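Local atomic coordinates of high-potential iron-sulfur protein (Rhodoferax fermentans, PDB entry 1HLQ), a protein that carries electrons through a high-potential [4Fe-4S] cluster and is competent in photosynthetic electron transfer involving the cytochrome bc1 complex and a membrane-bound tetraheme c-type cytochrome. Residues D9-S14 with P55-K60; L15-D20 with E61-G66. All coordinates share one frame; numbering follows the deposited sequence. Where two conformers were deposited one is given.

How the interactions relate
From the N terminus the chain first forms the short helix 10-14 and runs straight on into 15-20, so the first segments of the two contacts are consecutive. After a further 34 residues, which include strand 51-52, it returns as 55-60 and then as 61-66, which holds strand 62-63. Interaction 1 closes a long loop between the helix and the 55-60 turn. Interaction 2 closes a second loop of equal length. The two loops cross rather than nest. Leu15 packs on Leu56 and Phe57, and Phe57 also packs on Val62. Together the contacts tie the N-terminal part to the segments beside the iron-sulfur cluster.

Interaction 1. Residues D9-S14 with P55-K60; sequences DANAKS and PLFAGK
Helix 10-14 lies against the turn-bearing loop 55-60 of the HiPIP fold. The tight part of the contact is the Phe57 ring. Its CG sits anti to the carbonyl carbon, and the ring reaches the helix with its CD2-CE2 side. CE2 is 3.6 Å from Ala12 CA and 4.0 Å from Ala12 CB. The backbone of Ala12, its CA and N, therefore meets the ring at its edge, and the methyl adds an apolar touch. Asn11 meets the same edge. Its CG occupies the crowded position between the backbone N and the carbonyl carbon (chi1 57°), which swings the amide across toward the loop. Asn11 OD1 comes to 3.6 Å from Phe57 CE2, near the ring plane, and the amide stands 77° from that plane. Val5 and Leu15 also pack on Phe57.

The looser side is polar. Asn11 ND2 donates to a water at 3.0 Å, and that water donates to Ala58 O at 2.9 Å. The water thus joins the helix to the type II turn from Phe57 to Lys60. That turn brings the chain round to Lys60, whose side chain runs extended beyond CG. It meets Asp9 tip to tip. Lys60 NZ makes a salt bridge with Asp9 OD1 at 2.8 Å, from above the carboxylate plane and 31° out of it. Asp9 is the N-cap residue, but its side chain makes no capping bond. The same OD1 also accepts a hydrogen bond from Ala6 N.

Phe57 belongs to the cluster pocket and touches the cluster itself. One side of the contact is thus built on an aromatic ring that borders the metal site, while the other joins helix and loop through water and paired charges. The two donors on Asp9 OD1 would be expected to stabilise the ionised carboxylate.

Interaction 2. Residues L15-D20 with E61-G66; sequences LGYVAD and EVVAKG. With SF4 (iron/sulfur cluster), chain G.
Tyr17 and Val62 both line the [4Fe-4S] pocket of this HiPIP fold and touch the same sulfide. Tyr17 CD1 is 3.8 Å from S2 of the cluster, and Val62 CG1 is 3.9 Å from that atom. The two side chains cross obliquely, with Tyr17 CE1 3.8 Å from Val62 CG1. Both approach this sulfide with carbon atoms.

The next shell fixes the tyrosine. Its CG is anti to the backbone N (chi1 173°), so the ring reaches across to strand 62-63. There Val63 N donates to Tyr17 OH at 3.1 Å, near the ring plane. The bond is almost straight, at 172°. It ties the far end of the ring to the strand's backbone. Phe57 meets the ring as well, and Val62 is held in place by backbone bonding to Gly52 on the antiparallel strand 51-52. Just before Tyr17, Gly16 is the C-prime residue of the Schellman motif that ends helix 10-14, and in it Tyr17 N bonds back to Ala12 O.

Farther out, a type I turn from Val63 to Gly66 brings the chain back against Val18 and Ala19. Val18 O lies 3.1 Å from Gly66 CA, a close fit where the neighbour is a glycine. Ala19 O rests on Val63 CG1. At the outer end Asp20 and Lys65 lie alongside each other, pointing the same way. Their charges are beyond salt-bridge range, and Asp20 OD2 is bonded to Thr22 OG1. One water donates to Asp20 OD1 at 2.8 Å and accepts only a weak bond from Lys65 NZ at 3.5 Å.

Interaction 1. Residues D9-S14 with P55-K60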
loop_
_atom_site.group_PDB
_atom_site.type_symbol
_atom_site.label_atom_id
_atom_site.label_comp_id
_atom_site.label_asym_id
_atom_site.label_seq_id
_atom_site.Cartn_x
_atom_site.Cartn_y
_atom_site.Cartn_z
ATOM N N ASP A 9 -7.099 7.370 -9.454
ATOM C CA ASP A 9 -7.401 6.800 -8.136
ATOM C C ASP A 9 -6.382 7.349 -7.139
ATOM O O ASP A 9 -5.210 7.533 -7.461
ATOM C CB ASP A 9 -7.364 5.286 -8.123
ATOM C CG ASP A 9 -8.484 4.574 -8.859
ATOM O OD1 ASP A 9 -8.371 3.360 -9.146
ATOM O OD2 ASP A 9 -9.510 5.257 -9.144
ATOM N N ALA A 10 -6.808 7.616 -5.905
ATOM C CA ALA A 10 -5.920 8.229 -4.927
ATOM C C ALA A 10 -4.665 7.405 -4.657
ATOM O O ALA A 10 -3.565 7.984 -4.617
ATOM C CB ALA A 10 -6.646 8.457 -3.601
ATOM N N ASN A 11 -4.821 6.101 -4.497
ATOM C CA ASN A 11 -3.655 5.269 -4.223
ATOM C C ASN A 11 -2.736 5.203 -5.434
ATOM O O ASN A 11 -1.517 5.137 -5.278
ATOM C CB ASN A 11 -4.035 3.911 -3.675
ATOM C CG ASN A 11 -4.956 3.057 -4.496
ATOM O OD1 ASN A 11 -5.348 3.427 -5.609
ATOM N ND2 ASN A 11 -5.343 1.913 -3.946
ATOM N N ALA A 12 -3.315 5.256 -6.627
ATOM C CA ALA A 12 -2.507 5.270 -7.848
ATOM C C ALA A 12 -1.702 6.563 -7.919
ATOM O O ALA A 12 -0.481 6.557 -8.156
ATOM C CB ALA A 12 -3.431 5.137 -9.051
ATOM N N LYS A 13 -2.338 7.715 -7.701
ATOM C CA LYS A 13 -1.655 8.998 -7.752
ATOM C C LYS A 13 -0.522 9.063 -6.719
ATOM O O LYS A 13 0.575 9.574 -6.969
ATOM C CB LYS A 13 -2.600 10.180 -7.538
ATOM C CG LYS A 13 -3.577 10.406 -8.688
ATOM C CD LYS A 13 -4.353 11.697 -8.427
ATOM C CE LYS A 13 -5.214 12.097 -9.606
ATOM N NZ LYS A 13 -6.198 13.157 -9.240
ATOM N N SER A 14 -0.734 8.489 -5.541
ATOM C CA SER A 14 0.291 8.483 -4.493
ATOM C C SER A 14 1.549 7.746 -4.937
ATOM O O SER A 14 2.637 8.085 -4.456
ATOM C CB SER A 14 -0.310 7.865 -3.233
ATOM O OG SER A 14 0.569 7.996 -2.128
ATOM N N PRO A 55 -0.492 -6.284 -4.920
ATOM C CA PRO A 55 -0.862 -6.143 -3.519
ATOM C C PRO A 55 -1.135 -4.737 -3.072
ATOM O O PRO A 55 -1.806 -4.487 -2.059
ATOM C CB PRO A 55 0.291 -6.795 -2.759
ATOM C CG PRO A 55 1.438 -6.724 -3.707
ATOM C CD PRO A 55 0.827 -6.938 -5.080
ATOM N N LEU A 56 -0.641 -3.708 -3.770
ATOM C CA LEU A 56 -0.827 -2.330 -3.423
ATOM C C LEU A 56 -2.164 -1.782 -3.907
ATOM O O LEU A 56 -2.440 -0.639 -3.581
ATOM C CB LEU A 56 0.312 -1.454 -3.987
ATOM C CG LEU A 56 1.700 -1.948 -3.525
ATOM C CD1 LEU A 56 2.798 -1.072 -4.110
ATOM C CD2 LEU A 56 1.802 -2.002 -2.011
ATOM N N PHE A 57 -2.849 -2.548 -4.764
ATOM C CA PHE A 57 -4.096 -2.074 -5.369
ATOM C C PHE A 57 -5.242 -3.056 -5.179
ATOM O O PHE A 57 -5.610 -3.867 -6.021
ATOM C CB PHE A 57 -3.847 -1.806 -6.875
ATOM C CG PHE A 57 -2.916 -0.639 -7.077
ATOM C CD1 PHE A 57 -1.566 -0.842 -7.381
ATOM C CD2 PHE A 57 -3.361 0.661 -6.926
ATOM C CE1 PHE A 57 -0.727 0.250 -7.506
ATOM C CE2 PHE A 57 -2.541 1.758 -7.074
ATOM C CZ PHE A 57 -1.189 1.536 -7.366
ATOM N N ALA A 58 -5.875 -2.981 -4.009
ATOM C CA ALA A 58 -6.980 -3.844 -3.638
ATOM C C ALA A 58 -8.210 -3.644 -4.517
ATOM O O ALA A 58 -8.541 -2.546 -4.928
ATOM C CB ALA A 58 -7.380 -3.583 -2.185
ATOM N N GLY A 59 -8.833 -4.761 -4.841
ATOM C CA GLY A 59 -10.074 -4.863 -5.569
ATOM C C GLY A 59 -10.007 -4.644 -7.058
ATOM O O GLY A 59 -10.992 -4.693 -7.774
ATOM N N LYS A 60 -8.786 -4.413 -7.532
ATOM C CA LYS A 60 -8.534 -4.047 -8.919
ATOM C C LYS A 60 -7.381 -4.840 -9.512
ATOM O O LYS A 60 -6.860 -5.774 -8.919
ATOM C CB LYS A 60 -8.253 -2.543 -8.971
ATOM C CG LYS A 60 -9.370 -1.645 -8.502
ATOM C CD LYS A 60 -9.368 -0.222 -8.970
ATOM C CE LYS A 60 -10.515 0.585 -8.383
ATOM N NZ LYS A 60 -10.702 1.901 -9.043
HETATM O O HOH W 1 -6.981 -0.167 -5.322
#

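Interaction 2. Residues L15-D20 with E61-G66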
loop_
_atom_site.group_PDB
_atom_site.type_symbol
_atom_site.label_atom_id
_atom_site.label_comp_id
_atom_site.label_asym_id
_atom_site.label_seq_id
_atom_site.Cartn_x
_atom_site.Cartn_y
_atom_site.Cartn_z
ATOM N N LEU A 15 1.407 6.750 -5.800
ATOM C CA LEU A 15 2.525 5.959 -6.276
ATOM C C LEU A 15 2.941 6.277 -7.702
ATOM O O LEU A 15 3.757 5.568 -8.306
ATOM C CB LEU A 15 2.180 4.466 -6.175
ATOM C CG LEU A 15 2.054 3.908 -4.754
ATOM C CD1 LEU A 15 1.415 2.542 -4.740
ATOM C CD2 LEU A 15 3.436 3.848 -4.110
ATOM N N GLY A 16 2.386 7.330 -8.298
ATOM C CA GLY A 16 2.696 7.680 -9.681
ATOM C C GLY A 16 2.362 6.564 -10.654
ATOM O O GLY A 16 3.029 6.391 -11.674
ATOM N N TYR A 17 1.335 5.756 -10.359
ATOM C CA TYR A 17 1.002 4.647 -11.236
ATOM C C TYR A 17 0.551 5.117 -12.615
ATOM O O TYR A 17 -0.254 6.030 -12.764
ATOM C CB TYR A 17 -0.143 3.815 -10.626
ATOM C CG TYR A 17 -0.658 2.744 -11.566
ATOM C CD1 TYR A 17 -0.055 1.506 -11.694
ATOM C CD2 TYR A 17 -1.802 2.980 -12.330
ATOM C CE1 TYR A 17 -0.521 0.570 -12.602
ATOM C CE2 TYR A 17 -2.289 2.055 -13.232
ATOM C CZ TYR A 17 -1.660 0.834 -13.341
ATOM O OH TYR A 17 -2.123 -0.121 -14.222
ATOM N N VAL A 18 1.070 4.414 -13.619
ATOM C CA VAL A 18 0.646 4.629 -14.999
ATOM C C VAL A 18 0.346 3.250 -15.576
ATOM O O VAL A 18 1.021 2.262 -15.288
ATOM C CB VAL A 18 1.647 5.381 -15.885
ATOM C CG1 VAL A 18 1.662 6.869 -15.558
ATOM C CG2 VAL A 18 3.023 4.762 -15.774
ATOM N N ALA A 19 -0.645 3.196 -16.481
ATOM C CA ALA A 19 -0.977 1.955 -17.135
ATOM C C ALA A 19 0.028 1.575 -18.219
ATOM O O ALA A 19 0.024 0.419 -18.634
ATOM C CB ALA A 19 -2.368 1.996 -17.749
ATOM N N ASP A 20 0.910 2.499 -18.578
ATOM C CA ASP A 20 1.921 2.246 -19.604
ATOM C C ASP A 20 3.213 2.892 -19.106
ATOM O O ASP A 20 3.280 4.101 -18.986
ATOM C CB ASP A 20 1.496 2.885 -20.919
ATOM C CG ASP A 20 2.460 2.700 -22.068
ATOM O OD1 ASP A 20 2.018 3.016 -23.210
ATOM O OD2 ASP A 20 3.623 2.296 -21.875
ATOM N N GLU A 61 -7.072 -4.524 -10.765
ATOM C CA GLU A 61 -5.955 -5.130 -11.468
ATOM C C GLU A 61 -5.141 -4.004 -12.109
ATOM O O GLU A 61 -5.664 -2.926 -12.383
ATOM C CB GLU A 61 -6.395 -6.127 -12.545
ATOM C CG GLU A 61 -6.898 -7.423 -11.915
ATOM C CD GLU A 61 -7.288 -8.524 -12.856
ATOM O OE1 GLU A 61 -7.501 -9.645 -12.348
ATOM O OE2 GLU A 61 -7.418 -8.298 -14.066
ATOM N N VAL A 62 -3.847 -4.287 -12.276
ATOM C CA VAL A 62 -2.958 -3.349 -12.954
ATOM C C VAL A 62 -2.639 -3.888 -14.346
ATOM O O VAL A 62 -2.817 -5.086 -14.593
ATOM C CB VAL A 62 -1.652 -3.112 -12.170
ATOM C CG1 VAL A 62 -1.959 -2.414 -10.841
ATOM C CG2 VAL A 62 -0.865 -4.398 -11.939
ATOM N N VAL A 63 -2.193 -3.029 -15.239
ATOM C CA VAL A 63 -1.819 -3.432 -16.598
ATOM C C VAL A 63 -0.360 -3.859 -16.555
ATOM O O VAL A 63 0.497 -3.146 -16.002
ATOM C CB VAL A 63 -2.052 -2.287 -17.585
ATOM C CG1 VAL A 63 -1.582 -2.634 -18.991
ATOM C CG2 VAL A 63 -3.548 -1.981 -17.612
ATOM N N ALA A 64 -0.014 -4.990 -17.177
ATOM C CA ALA A 64 1.324 -5.558 -17.126
ATOM C C ALA A 64 2.406 -4.651 -17.688
ATOM O O ALA A 64 3.568 -4.667 -17.230
ATOM C CB ALA A 64 1.320 -6.905 -17.816
ATOM N N LYS A 65 2.033 -3.820 -18.633
ATOM C CA LYS A 65 2.819 -2.808 -19.290
ATOM C C LYS A 65 3.038 -1.582 -18.412
ATOM O O LYS A 65 3.776 -0.664 -18.765
ATOM C CB LYS A 65 2.029 -2.233 -20.495
ATOM C CG LYS A 65 2.026 -3.060 -21.751
ATOM C CD LYS A 65 1.183 -2.433 -22.849
ATOM C CE LYS A 65 1.671 -1.053 -23.244
ATOM N NZ LYS A 65 1.177 -0.711 -24.605
ATOM N N GLY A 66 2.318 -1.506 -17.289
ATOM C CA GLY A 66 2.294 -0.385 -16.392
ATOM C C GLY A 66 3.490 -0.249 -15.466
ATOM O O GLY A 66 4.474 -0.966 -15.581
HETATM FE FE1 SF4 G . 3.053 -2.561 -11.012
HETATM FE FE2 SF4 G . 4.870 -3.393 -9.133
HETATM FE FE3 SF4 G . 2.257 -3.127 -8.493
HETATM FE FE4 SF4 G . 3.763 -0.937 -8.985
HETATM S S1 SF4 G . 4.111 -2.426 -7.258
HETATM S S2 SF4 G . 1.619 -1.313 -9.827
HETATM S S3 SF4 G . 5.181 -1.667 -10.645
HETATM S S4 SF4 G . 3.058 -4.635 -10.000
HETATM O O HOH W 2 3.168 2.016 -25.510
#